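Local coordinates for tetratricopeptide TPR_2 repeat protein (Thermobaculum terrenum, PDB 5DJS) that is of unknown function but combines tetratricopeptide repeats with a GT-B fold of glycosyl transferase family 41 and binds uridine-5'-diphosphate, at residues 102-107 with 111-116; 121-126 with 246-251; 137-142 with 251-256; 11-16 with 43-48. The protein carries 1 engineered substitution. All blocks are in the same frame, centred on the assembly; numbering follows the deposited sequence.

Overall arrangement
The four contacts illustrate how a helical-repeat array can pack onto a GT-B fold. Interaction 4 lies within the helical array, its centre about 22 Å from that of interaction 1, with nearest atoms about 9 Å apart. Interactions 1, 2 and 3 form a continuous patch, each centre about 14 Å from the other two. Trp139 of interaction 3 ties the patch together, hydrogen-bonding to the carbonyl of His111 from interaction 1 and packing on His247 from interaction 2. Interactions 2 and 3 share His251. Interaction 2 comes closest to the ligand: the side chain of Tyr123 is about 8 Å from the bound uridine-5'-diphosphate.

Interaction 1: 102-107 with 111-116; sequences HALELR and HRAHSG
One methyl, Leu104 CD2, touches both backbone and side chain of the opposing helix: it lies 3.9 Å from the amide nitrogen of His114. The same methyl also meets His114 CB at 4.1 Å and Ala113 CB at 4.1 Å, so a single branch of one leucine supplies most of the contact. With CG anti to the carbonyl carbon (chi1 -72°), Leu104 extends CD2 over the first turn of the opposing helix, and its side chain runs at about a right angle to that of His114. Beside it, Ala103 and Ala113 face each other through CB atoms 4.3 Å apart; small residues here are consistent with segment axes 9.3 Å apart at their closest. The two segments are roughly antiparallel, at 149°, as in a helical hairpin with a very short turn. Arg107 begins that turn by leaving helical geometry, and its guanidinium forms a cation-pi pair with Tyr110. On the flank turned from the contact, His102 ND1 donates to Glu105 OE1 over 3.1 Å. Helix 77-89 adds Tyr81 against Ala113, while helix 129-143 meets the His114 side chain with Leu135 and Trp139, so the pair is packed between helix 77-89 and helix 129-143.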
loop_
_atom_site.group_PDB
_atom_site.type_symbol
_atom_site.label_atom_id
_atom_site.label_comp_id
_atom_site.label_asym_id
_atom_site.label_seq_id
_atom_site.Cartn_x
_atom_site.Cartn_y
_atom_site.Cartn_z
ATOM N N HIS A 102 -20.444 9.789 4.432
ATOM C CA HIS A 102 -21.826 9.324 4.509
ATOM C C HIS A 102 -21.932 8.025 5.290
ATOM O O HIS A 102 -22.844 7.871 6.099
ATOM C CB HIS A 102 -22.456 9.152 3.115
ATOM C CG HIS A 102 -22.697 10.442 2.400
ATOM N ND1 HIS A 102 -23.199 11.562 3.032
ATOM C CD2 HIS A 102 -22.510 10.791 1.106
ATOM C CE1 HIS A 102 -23.302 12.547 2.158
ATOM N NE2 HIS A 102 -22.892 12.107 0.982
ATOM N N ALA A 103 -20.993 7.109 5.050
ATOM C CA ALA A 103 -20.992 5.806 5.699
ATOM C C ALA A 103 -20.812 5.946 7.207
ATOM O O ALA A 103 -21.447 5.224 7.978
ATOM C CB ALA A 103 -19.903 4.924 5.108
ATOM N N LEU A 104 -19.963 6.887 7.618
ATOM C CA LEU A 104 -19.792 7.221 9.041
ATOM C C LEU A 104 -20.974 7.978 9.634
ATOM O O LEU A 104 -21.327 7.764 10.785
ATOM C CB LEU A 104 -18.519 8.033 9.272
ATOM C CG LEU A 104 -17.189 7.296 9.145
ATOM C CD1 LEU A 104 -16.055 8.304 9.260
ATOM C CD2 LEU A 104 -17.032 6.231 10.218
ATOM N N GLU A 105 -21.570 8.879 8.869
ATOM C CA GLU A 105 -22.769 9.557 9.332
ATOM C C GLU A 105 -23.883 8.545 9.631
ATOM O O GLU A 105 -24.563 8.662 10.641
ATOM C CB GLU A 105 -23.215 10.607 8.316
ATOM C CG GLU A 105 -22.291 11.824 8.289
ATOM C CD GLU A 105 -22.537 12.770 7.126
ATOM O OE1 GLU A 105 -22.914 12.334 6.015
ATOM O OE2 GLU A 105 -22.323 13.976 7.330
ATOM N N LEU A 106 -24.017 7.533 8.777
ATOM C CA LEU A 106 -25.066 6.513 8.910
ATOM C C LEU A 106 -24.765 5.441 9.962
ATOM O O LEU A 106 -25.680 4.831 10.509
ATOM C CB LEU A 106 -25.323 5.838 7.555
ATOM C CG LEU A 106 -26.087 6.690 6.523
ATOM C CD1 LEU A 106 -25.951 6.128 5.114
ATOM C CD2 LEU A 106 -27.562 6.798 6.897
ATOM N N ARG A 107 -23.487 5.183 10.211
ATOM C CA ARG A 107 -23.073 4.195 11.181
ATOM C C ARG A 107 -21.823 4.761 11.831
ATOM O O ARG A 107 -20.714 4.513 11.368
ATOM C CB ARG A 107 -22.809 2.857 10.485
ATOM C CG ARG A 107 -22.694 1.666 11.429
ATOM C CD ARG A 107 -21.688 0.618 10.959
ATOM N NE ARG A 107 -22.047 0.005 9.673
ATOM C CZ ARG A 107 -22.698 -1.151 9.501
ATOM N NH1 ARG A 107 -23.100 -1.889 10.540
ATOM N NH2 ARG A 107 -22.963 -1.576 8.264
ATOM N N HIS A 111 -15.677 1.083 12.138
ATOM C CA HIS A 111 -14.211 1.140 12.224
ATOM C C HIS A 111 -13.459 0.993 10.877
ATOM O O HIS A 111 -12.374 1.552 10.730
ATOM C CB HIS A 111 -13.650 0.176 13.299
ATOM C CG HIS A 111 -13.883 -1.282 13.031
ATOM N ND1 HIS A 111 -14.329 -2.144 14.007
ATOM C CD2 HIS A 111 -13.720 -2.036 11.917
ATOM C CE1 HIS A 111 -14.440 -3.361 13.507
ATOM N NE2 HIS A 111 -14.081 -3.321 12.237
ATOM N N ARG A 112 -14.027 0.270 9.906
ATOM C CA ARG A 112 -13.367 0.074 8.600
ATOM C C ARG A 112 -13.488 1.317 7.726
ATOM O O ARG A 112 -12.555 1.660 7.011
ATOM C CB ARG A 112 -13.905 -1.158 7.857
ATOM C CG ARG A 112 -13.167 -2.448 8.192
ATOM C CD ARG A 112 -13.636 -3.620 7.343
ATOM N NE ARG A 112 -13.253 -3.472 5.932
ATOM C CZ ARG A 112 -13.635 -4.278 4.935
ATOM N NH1 ARG A 112 -14.429 -5.327 5.158
ATOM N NH2 ARG A 112 -13.220 -4.030 3.693
ATOM N N ALA A 113 -14.636 1.990 7.799
ATOM C CA ALA A 113 -14.870 3.250 7.078
ATOM C C ALA A 113 -14.047 4.380 7.681
ATOM O O ALA A 113 -13.582 5.261 6.970
ATOM C CB ALA A 113 -16.349 3.614 7.104
ATOM N N HIS A 114 -13.869 4.339 8.995
ATOM C CA HIS A 114 -13.042 5.307 9.707
ATOM C C HIS A 114 -11.566 5.162 9.290
ATOM O O HIS A 114 -10.904 6.170 9.071
ATOM C CB HIS A 114 -13.220 5.112 11.217
ATOM C CG HIS A 114 -12.843 6.298 12.054
ATOM N ND1 HIS A 114 -11.607 6.907 11.996
ATOM C CD2 HIS A 114 -13.535 6.954 13.012
ATOM C CE1 HIS A 114 -11.566 7.904 12.859
ATOM N NE2 HIS A 114 -12.721 7.952 13.490
ATOM N N SER A 115 -11.064 3.924 9.176
ATOM C CA SER A 115 -9.718 3.663 8.620
ATOM C C SER A 115 -9.630 4.165 7.184
ATOM O O SER A 115 -8.757 4.975 6.846
ATOM C CB SER A 115 -9.377 2.165 8.591
ATOM O OG SER A 115 -9.166 1.632 9.873
ATOM N N GLY A 116 -10.541 3.661 6.349
ATOM C CA GLY A 116 -10.590 3.993 4.929
ATOM C C GLY A 116 -10.516 5.485 4.704
ATOM O O GLY A 116 -9.754 5.956 3.858
#

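Interaction 2: 121-126 with 246-251; sequences LHYSAL and WHLGMH
The indole of Trp246 presents its edge to His122: His122 NE2 lies near the indole plane, 4.3 Å from Trp246 CH2, whereas the imidazole itself is met obliquely. Within its own segment the indole has His247 CB 3.5 Å above one face, displaced to the border of the ring system, and Leu248 CB in plane at its edge. The His122 ring, for its part, meets Tyr118 edge-to-face. A second, equally light touch brings Tyr123 OH to within 4.3 Å of Leu248 CD2, the tyrosine reaching across with its hydroxyl. That hydroxyl has its polar partner in Arg338, a residue of the uridine-5'-diphosphate pocket, and the tyrosine ring meets Tyr419 with nearly parallel planes. The loop 246-251 is folded on itself through Trp246 O, which His251 ND1 (3.2 Å) and Gly249 N approach from opposite faces of the carbonyl plane. In 121-126, an ST turn is closed where Leu126 N donates to Ser124 OG. No hydrogen bond crosses between the two loops. The chemistry is therefore van der Waals packing, with Tyr123 OH bonded to Arg338 and Trp246 NE1 weakly to the carbonyl of Asn272, consistent with second-shell packing in which Tyr123 connects this loop pair to the nucleotide pocket.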
loop_
_atom_site.group_PDB
_atom_site.type_symbol
_atom_site.label_atom_id
_atom_site.label_comp_id
_atom_site.label_asym_id
_atom_site.label_seq_id
_atom_site.Cartn_x
_atom_site.Cartn_y
_atom_site.Cartn_z
ATOM N N LEU A 121 -7.450 10.322 3.028
ATOM C CA LEU A 121 -6.917 11.681 3.219
ATOM C C LEU A 121 -5.487 11.870 2.682
ATOM O O LEU A 121 -5.109 12.969 2.295
ATOM C CB LEU A 121 -6.988 12.088 4.707
ATOM C CG LEU A 121 -8.226 12.854 5.197
ATOM C CD1 LEU A 121 -9.535 12.207 4.791
ATOM C CD2 LEU A 121 -8.170 13.028 6.709
ATOM N N HIS A 122 -4.700 10.803 2.645
ATOM C CA HIS A 122 -3.307 10.890 2.173
ATOM C C HIS A 122 -3.187 11.133 0.663
ATOM O O HIS A 122 -2.164 11.651 0.200
ATOM C CB HIS A 122 -2.519 9.648 2.605
ATOM C CG HIS A 122 -2.430 9.500 4.093
ATOM N ND1 HIS A 122 -1.436 10.094 4.838
ATOM C CD2 HIS A 122 -3.238 8.870 4.976
ATOM C CE1 HIS A 122 -1.623 9.819 6.115
ATOM N NE2 HIS A 122 -2.710 9.078 6.227
ATOM N N TYR A 123 -4.247 10.802 -0.082
ATOM C CA TYR A 123 -4.328 11.069 -1.520
ATOM C C TYR A 123 -4.755 12.484 -1.873
ATOM O O TYR A 123 -4.853 12.793 -3.053
ATOM C CB TYR A 123 -5.315 10.121 -2.177
ATOM C CG TYR A 123 -5.017 8.670 -1.946
ATOM C CD1 TYR A 123 -3.802 8.111 -2.351
ATOM C CD2 TYR A 123 -5.942 7.847 -1.324
ATOM C CE1 TYR A 123 -3.526 6.770 -2.139
ATOM C CE2 TYR A 123 -5.674 6.507 -1.108
ATOM C CZ TYR A 123 -4.462 5.978 -1.514
ATOM O OH TYR A 123 -4.198 4.645 -1.303
ATOM N N SER A 124 -5.008 13.344 -0.881
ATOM C CA SER A 124 -5.496 14.704 -1.135
ATOM C C SER A 124 -4.668 15.751 -0.407
ATOM O O SER A 124 -4.408 15.622 0.793
ATOM C CB SER A 124 -6.940 14.812 -0.685
ATOM O OG SER A 124 -7.354 16.163 -0.670
ATOM N N ALA A 125 -4.295 16.811 -1.127
ATOM C CA ALA A 125 -3.509 17.908 -0.547
ATOM C C ALA A 125 -4.331 18.804 0.382
ATOM O O ALA A 125 -3.759 19.600 1.128
ATOM C CB ALA A 125 -2.862 18.740 -1.645
ATOM N N LEU A 126 -5.654 18.654 0.360
ATOM C CA LEU A 126 -6.545 19.481 1.171
ATOM C C LEU A 126 -6.529 19.185 2.679
ATOM O O LEU A 126 -7.143 19.928 3.441
ATOM C CB LEU A 126 -7.987 19.363 0.644
ATOM C CG LEU A 126 -8.233 19.752 -0.823
ATOM C CD1 LEU A 126 -9.683 19.466 -1.200
ATOM C CD2 LEU A 126 -7.873 21.212 -1.099
ATOM N N TRP A 246 -0.893 -2.483 8.178
ATOM C CA TRP A 246 -1.316 -1.106 8.552
ATOM C C TRP A 246 -2.776 -0.897 8.097
ATOM O O TRP A 246 -3.463 -1.830 7.636
ATOM C CB TRP A 246 -0.310 -0.054 8.005
ATOM C CG TRP A 246 -0.464 1.413 8.427
ATOM C CD1 TRP A 246 -0.012 2.016 9.564
ATOM C CD2 TRP A 246 -1.063 2.454 7.640
ATOM N NE1 TRP A 246 -0.336 3.362 9.548
ATOM C CE2 TRP A 246 -0.986 3.651 8.376
ATOM C CE3 TRP A 246 -1.698 2.472 6.402
ATOM C CZ2 TRP A 246 -1.512 4.869 7.888
ATOM C CZ3 TRP A 246 -2.220 3.668 5.918
ATOM C CH2 TRP A 246 -2.121 4.847 6.654
ATOM N N HIS A 247 -3.276 0.307 8.287
ATOM C CA HIS A 247 -4.567 0.705 7.765
ATOM C C HIS A 247 -4.856 0.442 6.274
ATOM O O HIS A 247 -6.019 0.355 5.911
ATOM C CB HIS A 247 -4.785 2.179 8.075
ATOM C CG HIS A 247 -5.035 2.454 9.521
ATOM N ND1 HIS A 247 -4.047 2.869 10.382
ATOM C CD2 HIS A 247 -6.165 2.378 10.254
ATOM C CE1 HIS A 247 -4.561 3.042 11.583
ATOM N NE2 HIS A 247 -5.846 2.754 11.531
ATOM N N LEU A 248 -3.824 0.253 5.442
ATOM C CA LEU A 248 -3.981 0.075 3.996
ATOM C C LEU A 248 -4.402 -1.339 3.643
ATOM O O LEU A 248 -4.815 -1.571 2.521
ATOM C CB LEU A 248 -2.665 0.323 3.243
ATOM C CG LEU A 248 -2.068 1.719 3.128
ATOM C CD1 LEU A 248 -0.620 1.692 2.664
ATOM C CD2 LEU A 248 -2.919 2.610 2.248
ATOM N N GLY A 249 -4.264 -2.289 4.557
ATOM C CA GLY A 249 -4.443 -3.690 4.209
ATOM C C GLY A 249 -5.336 -4.403 5.178
ATOM O O GLY A 249 -5.867 -3.801 6.098
ATOM N N MET A 250 -5.473 -5.705 4.980
ATOM C CA MET A 250 -6.253 -6.539 5.876
ATOM C C MET A 250 -5.459 -6.789 7.168
ATOM O O MET A 250 -4.959 -7.881 7.424
ATOM C CB MET A 250 -6.640 -7.836 5.178
ATOM C CG MET A 250 -7.515 -7.614 3.955
ATOM S SD MET A 250 -8.521 -9.062 3.601
ATOM C CE MET A 250 -9.752 -8.933 4.913
ATOM N N HIS A 251 -5.377 -5.742 7.979
ATOM C CA HIS A 251 -4.589 -5.731 9.213
ATOM C C HIS A 251 -5.280 -6.531 10.314
ATOM O O HIS A 251 -6.399 -7.046 10.130
ATOM C CB HIS A 251 -4.380 -4.281 9.685
ATOM C CG HIS A 251 -5.654 -3.571 10.046
ATOM N ND1 HIS A 251 -6.166 -2.540 9.291
ATOM C CD2 HIS A 251 -6.527 -3.760 11.059
ATOM C CE1 HIS A 251 -7.293 -2.114 9.830
ATOM N NE2 HIS A 251 -7.531 -2.838 10.907
#

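Interaction 3: 137-142 with 251-256; sequences LDWARR and HRLFAF
Trp139 and Phe254 bring helix 129-143 against the amino-terminal half of the GT-B fold, a Rossmann-like alpha/beta domain in which helix 253-257 follows strand 240-243 of the parallel sheet. The aromatic part of the contact is a slid pair: the planes are 30° apart, but the six-membered ring of Trp139 and the Phe254 ring have centroids separated by 5.7 Å and share little overlap. Trp139 CZ2 meets Phe254 CZ at 3.8 Å. The indole gets there because CG is anti to the backbone N (chi1 180°), which carries the ring outward from helix 129-143. Its NE1 is hydrogen-bonded to the carbonyl of His111, which would limit the rotation of the ring. Ionic pairing occurs within segment 137-142, where Asp138 gathers two arginines: Arg142 NE donates to Asp138 OD1 over 2.7 Å on the syn side, though 31° out of the carboxylate plane, and Arg141 NH1 adds a weak bond to Asp138 OD2. Apolar packing is added by Leu253, whose side chain lies about perpendicular to that of Trp139. One methyl has two aromatic neighbours: Leu253 CD1 sits 3.9 Å from Trp139 CH2 and 3.6 Å above the centre of the His251 ring.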
loop_
_atom_site.group_PDB
_atom_site.type_symbol
_atom_site.label_atom_id
_atom_site.label_comp_id
_atom_site.label_asym_id
_atom_site.label_seq_id
_atom_site.Cartn_x
_atom_site.Cartn_y
_atom_site.Cartn_z
ATOM N N LEU A 137 -5.900 9.235 15.824
ATOM C CA LEU A 137 -6.100 9.197 17.262
ATOM C C LEU A 137 -7.559 8.913 17.603
ATOM O O LEU A 137 -7.845 8.053 18.438
ATOM C CB LEU A 137 -5.696 10.531 17.888
ATOM C CG LEU A 137 -4.220 10.894 17.912
ATOM C CD1 LEU A 137 -4.038 12.322 18.391
ATOM C CD2 LEU A 137 -3.433 9.939 18.789
ATOM N N ASP A 138 -8.471 9.635 16.949
ATOM C CA ASP A 138 -9.919 9.451 17.161
ATOM C C ASP A 138 -10.305 7.996 16.978
ATOM O O ASP A 138 -11.001 7.449 17.802
ATOM C CB ASP A 138 -10.746 10.339 16.218
ATOM C CG ASP A 138 -12.158 10.609 16.741
ATOM O OD1 ASP A 138 -13.089 9.844 16.422
ATOM O OD2 ASP A 138 -12.341 11.617 17.451
ATOM N N TRP A 139 -9.809 7.378 15.908
ATOM C CA TRP A 139 -10.031 5.957 15.625
ATOM C C TRP A 139 -9.540 5.085 16.764
ATOM O O TRP A 139 -10.279 4.241 17.270
ATOM C CB TRP A 139 -9.294 5.569 14.336
ATOM C CG TRP A 139 -9.415 4.147 13.903
ATOM C CD1 TRP A 139 -10.391 3.607 13.141
ATOM C CD2 TRP A 139 -8.488 3.104 14.169
ATOM N NE1 TRP A 139 -10.146 2.273 12.907
ATOM C CE2 TRP A 139 -8.979 1.937 13.537
ATOM C CE3 TRP A 139 -7.285 3.034 14.887
ATOM C CZ2 TRP A 139 -8.311 0.713 13.601
ATOM C CZ3 TRP A 139 -6.608 1.807 14.940
ATOM C CH2 TRP A 139 -7.130 0.668 14.307
ATOM N N ALA A 140 -8.283 5.300 17.143
ATOM C CA ALA A 140 -7.603 4.498 18.157
ATOM C C ALA A 140 -8.349 4.555 19.464
ATOM O O ALA A 140 -8.635 3.517 20.068
ATOM C CB ALA A 140 -6.177 4.995 18.359
ATOM N N ARG A 141 -8.664 5.772 19.890
ATOM C CA ARG A 141 -9.427 5.998 21.124
ATOM C C ARG A 141 -10.739 5.211 21.146
ATOM O O ARG A 141 -11.113 4.670 22.176
ATOM C CB ARG A 141 -9.702 7.493 21.309
ATOM C CG ARG A 141 -9.984 7.914 22.741
ATOM C CD ARG A 141 -10.638 9.288 22.806
ATOM N NE ARG A 141 -11.866 9.335 21.989
ATOM C CZ ARG A 141 -12.081 10.114 20.920
ATOM N NH1 ARG A 141 -11.176 10.998 20.493
ATOM N NH2 ARG A 141 -13.240 10.016 20.274
ATOM N N ARG A 142 -11.413 5.140 20.003
ATOM C CA ARG A 142 -12.696 4.455 19.891
ATOM C C ARG A 142 -12.569 2.939 19.923
ATOM O O ARG A 142 -13.328 2.284 20.633
ATOM C CB ARG A 142 -13.422 4.870 18.605
ATOM C CG ARG A 142 -13.974 6.284 18.647
ATOM C CD ARG A 142 -14.659 6.667 17.346
ATOM N NE ARG A 142 -14.898 8.105 17.315
ATOM C CZ ARG A 142 -15.859 8.748 17.982
ATOM N NH1 ARG A 142 -16.726 8.092 18.750
ATOM N NH2 ARG A 142 -15.954 10.076 17.872
ATOM N N HIS A 251 -5.377 -5.742 7.979
ATOM C CA HIS A 251 -4.589 -5.731 9.213
ATOM C C HIS A 251 -5.280 -6.531 10.314
ATOM O O HIS A 251 -6.399 -7.046 10.130
ATOM C CB HIS A 251 -4.380 -4.281 9.685
ATOM C CG HIS A 251 -5.654 -3.571 10.046
ATOM N ND1 HIS A 251 -6.166 -2.540 9.291
ATOM C CD2 HIS A 251 -6.527 -3.760 11.059
ATOM C CE1 HIS A 251 -7.293 -2.114 9.830
ATOM N NE2 HIS A 251 -7.531 -2.838 10.907
ATOM N N ARG A 252 -4.617 -6.585 11.467
ATOM C CA ARG A 252 -5.136 -7.270 12.635
ATOM C C ARG A 252 -4.769 -6.485 13.896
ATOM O O ARG A 252 -4.259 -7.033 14.867
ATOM C CB ARG A 252 -4.583 -8.704 12.639
ATOM C CG ARG A 252 -5.554 -9.784 13.071
ATOM C CD ARG A 252 -6.867 -9.719 12.310
ATOM N NE ARG A 252 -7.354 -11.040 11.958
ATOM C CZ ARG A 252 -7.943 -11.903 12.772
ATOM N NH1 ARG A 252 -8.140 -11.628 14.051
ATOM N NH2 ARG A 252 -8.332 -13.067 12.272
ATOM N N LEU A 253 -5.100 -5.200 13.873
ATOM C CA LEU A 253 -4.628 -4.230 14.846
ATOM C C LEU A 253 -5.382 -4.306 16.157
ATOM O O LEU A 253 -4.911 -3.782 17.160
ATOM C CB LEU A 253 -4.744 -2.808 14.294
ATOM C CG LEU A 253 -3.767 -2.423 13.180
ATOM C CD1 LEU A 253 -4.251 -1.179 12.442
ATOM C CD2 LEU A 253 -2.366 -2.199 13.729
ATOM N N PHE A 254 -6.559 -4.921 16.161
ATOM C CA PHE A 254 -7.281 -5.129 17.423
ATOM C C PHE A 254 -6.696 -6.305 18.216
ATOM O O PHE A 254 -6.834 -6.357 19.428
ATOM C CB PHE A 254 -8.772 -5.321 17.168
ATOM C CG PHE A 254 -9.373 -4.223 16.357
ATOM C CD1 PHE A 254 -9.284 -2.902 16.791
ATOM C CD2 PHE A 254 -9.997 -4.493 15.145
ATOM C CE1 PHE A 254 -9.828 -1.873 16.041
ATOM C CE2 PHE A 254 -10.543 -3.466 14.392
ATOM C CZ PHE A 254 -10.460 -2.156 14.839
ATOM N N ALA A 255 -6.050 -7.241 17.534
ATOM C CA ALA A 255 -5.197 -8.200 18.211
ATOM C C ALA A 255 -3.979 -7.474 18.823
ATOM O O ALA A 255 -3.671 -7.666 20.000
ATOM C CB ALA A 255 -4.769 -9.309 17.258
ATOM N N PHE A 256 -3.326 -6.613 18.038
ATOM C CA PHE A 256 -2.228 -5.755 18.552
ATOM C C PHE A 256 -2.684 -4.873 19.704
ATOM O O PHE A 256 -1.918 -4.590 20.610
ATOM C CB PHE A 256 -1.646 -4.840 17.459
ATOM C CG PHE A 256 -0.660 -5.520 16.552
ATOM C CD1 PHE A 256 -1.097 -6.359 15.525
ATOM C CD2 PHE A 256 0.702 -5.328 16.723
ATOM C CE1 PHE A 256 -0.202 -6.991 14.690
ATOM C CE2 PHE A 256 1.608 -5.961 15.888
ATOM C CZ PHE A 256 1.153 -6.789 14.870
#

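Interaction 4: 11-16 with 43-48; sequences ALLSHA and SEALHL
The carboxylate of Glu44 lies against the isobutyl group of Leu13, chiefly its CD2 branch, and Glu44 OE2 is hydrogen-bonded to NE2 of His17, the residue just after segment 11-16. The packing resembles that between neighbouring tetratricopeptide repeats; helix 43-56 opens the one at 43-76. The axes of segments 11-16 and 43-48 run at 25° to each other and come within 11.1 Å. Glu44 has CG anti to its backbone nitrogen (chi1 -160°) and an extended chain, which brings OE2 to 3.7 Å from Leu13 CG; the histidine bond would hold the carboxylate there, partly shielding the leucine. Leu13 turns its CD1 branch to Ala45 CB at 4.1 Å. Helix 25-38 packs alongside, with Val35 on Ala45 and Cys32 on Leu48. A turn further along, Leu48 reaches over to the small residue opposite, its CD2 methyl lying 3.8 Å from Ala16 CB.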
loop_
_atom_site.group_PDB
_atom_site.type_symbol
_atom_site.label_atom_id
_atom_site.label_comp_id
_atom_site.label_asym_id
_atom_site.label_seq_id
_atom_site.Cartn_x
_atom_site.Cartn_y
_atom_site.Cartn_z
ATOM N N ALA A 11 -30.172 -18.936 -0.327
ATOM C CA ALA A 11 -29.122 -19.957 -0.505
ATOM C C ALA A 11 -27.998 -19.507 -1.463
ATOM O O ALA A 11 -26.819 -19.793 -1.230
ATOM C CB ALA A 11 -29.734 -21.269 -0.991
ATOM N N LEU A 12 -28.375 -18.827 -2.544
ATOM C CA LEU A 12 -27.405 -18.211 -3.453
ATOM C C LEU A 12 -26.626 -17.088 -2.769
ATOM O O LEU A 12 -25.426 -16.940 -2.999
ATOM C CB LEU A 12 -28.100 -17.674 -4.708
ATOM C CG LEU A 12 -28.615 -18.741 -5.677
ATOM C CD1 LEU A 12 -29.688 -18.165 -6.593
ATOM C CD2 LEU A 12 -27.474 -19.334 -6.493
ATOM N N LEU A 13 -27.307 -16.321 -1.920
ATOM C CA LEU A 13 -26.708 -15.144 -1.282
ATOM C C LEU A 13 -25.701 -15.508 -0.177
ATOM O O LEU A 13 -24.669 -14.848 -0.039
ATOM C CB LEU A 13 -27.795 -14.194 -0.759
ATOM C CG LEU A 13 -27.671 -12.682 -1.011
ATOM C CD1 LEU A 13 -27.154 -12.312 -2.400
ATOM C CD2 LEU A 13 -29.029 -12.017 -0.777
ATOM N N SER A 14 -25.989 -16.557 0.592
ATOM C CA SER A 14 -25.029 -17.073 1.577
ATOM C C SER A 14 -23.886 -17.840 0.907
ATOM O O SER A 14 -22.742 -17.734 1.346
ATOM C CB SER A 14 -25.718 -17.957 2.613
ATOM O OG SER A 14 -26.574 -18.885 1.983
ATOM N N HIS A 15 -24.197 -18.610 -0.140
ATOM C CA HIS A 15 -23.165 -19.272 -0.960
ATOM C C HIS A 15 -22.191 -18.248 -1.560
ATOM O O HIS A 15 -20.980 -18.479 -1.591
ATOM C CB HIS A 15 -23.809 -20.126 -2.071
ATOM C CG HIS A 15 -22.827 -20.728 -3.038
ATOM N ND1 HIS A 15 -22.746 -20.335 -4.357
ATOM C CD2 HIS A 15 -21.892 -21.696 -2.877
ATOM C CE1 HIS A 15 -21.802 -21.031 -4.967
ATOM N NE2 HIS A 15 -21.268 -21.862 -4.091
ATOM N N ALA A 16 -22.734 -17.122 -2.019
ATOM C CA ALA A 16 -21.933 -16.052 -2.604
ATOM C C ALA A 16 -21.010 -15.408 -1.576
ATOM O O ALA A 16 -19.854 -15.127 -1.880
ATOM C CB ALA A 16 -22.836 -15.000 -3.230
ATOM N N SER A 43 -30.481 -5.346 -3.839
ATOM C CA SER A 43 -29.373 -4.454 -3.497
ATOM C C SER A 43 -28.183 -5.152 -2.830
ATOM O O SER A 43 -27.057 -4.679 -2.936
ATOM C CB SER A 43 -29.849 -3.299 -2.611
ATOM O OG SER A 43 -30.073 -3.711 -1.283
ATOM N N GLU A 44 -28.428 -6.265 -2.150
ATOM C CA GLU A 44 -27.347 -7.029 -1.519
ATOM C C GLU A 44 -26.393 -7.663 -2.553
ATOM O O GLU A 44 -25.189 -7.797 -2.304
ATOM C CB GLU A 44 -27.931 -8.115 -0.605
ATOM C CG GLU A 44 -26.964 -8.638 0.450
ATOM C CD GLU A 44 -27.558 -9.739 1.314
ATOM O OE1 GLU A 44 -28.804 -9.791 1.473
ATOM O OE2 GLU A 44 -26.767 -10.548 1.843
ATOM N N ALA A 45 -26.942 -8.019 -3.708
ATOM C CA ALA A 45 -26.232 -8.755 -4.741
ATOM C C ALA A 45 -25.553 -7.776 -5.698
ATOM O O ALA A 45 -24.434 -8.022 -6.157
ATOM C CB ALA A 45 -27.203 -9.650 -5.494
ATOM N N LEU A 46 -26.259 -6.691 -6.020
ATOM C CA LEU A 46 -25.664 -5.509 -6.651
ATOM C C LEU A 46 -24.430 -5.053 -5.883
ATOM O O LEU A 46 -23.363 -4.889 -6.467
ATOM C CB LEU A 46 -26.676 -4.352 -6.709
ATOM C CG LEU A 46 -27.513 -4.066 -7.972
ATOM C CD1 LEU A 46 -27.329 -5.051 -9.119
ATOM C CD2 LEU A 46 -28.983 -3.947 -7.611
ATOM N N HIS A 47 -24.596 -4.863 -4.576
ATOM C CA HIS A 47 -23.494 -4.488 -3.680
ATOM C C HIS A 47 -22.285 -5.443 -3.704
ATOM O O HIS A 47 -21.143 -4.989 -3.778
ATOM C CB HIS A 47 -23.998 -4.378 -2.243
ATOM C CG HIS A 47 -22.900 -4.281 -1.230
ATOM N ND1 HIS A 47 -22.098 -3.167 -1.120
ATOM C CD2 HIS A 47 -22.469 -5.157 -0.290
ATOM C CE1 HIS A 47 -21.223 -3.358 -0.148
ATOM N NE2 HIS A 47 -21.421 -4.558 0.366
ATOM N N LEU A 48 -22.541 -6.746 -3.627
ATOM C CA LEU A 48 -21.469 -7.743 -3.588
ATOM C C LEU A 48 -20.703 -7.832 -4.916
ATOM O O LEU A 48 -19.464 -7.894 -4.915
ATOM C CB LEU A 48 -22.022 -9.119 -3.190
ATOM C CG LEU A 48 -21.029 -10.276 -2.986
ATOM C CD1 LEU A 48 -19.836 -9.884 -2.122
ATOM C CD2 LEU A 48 -21.750 -11.469 -2.378
#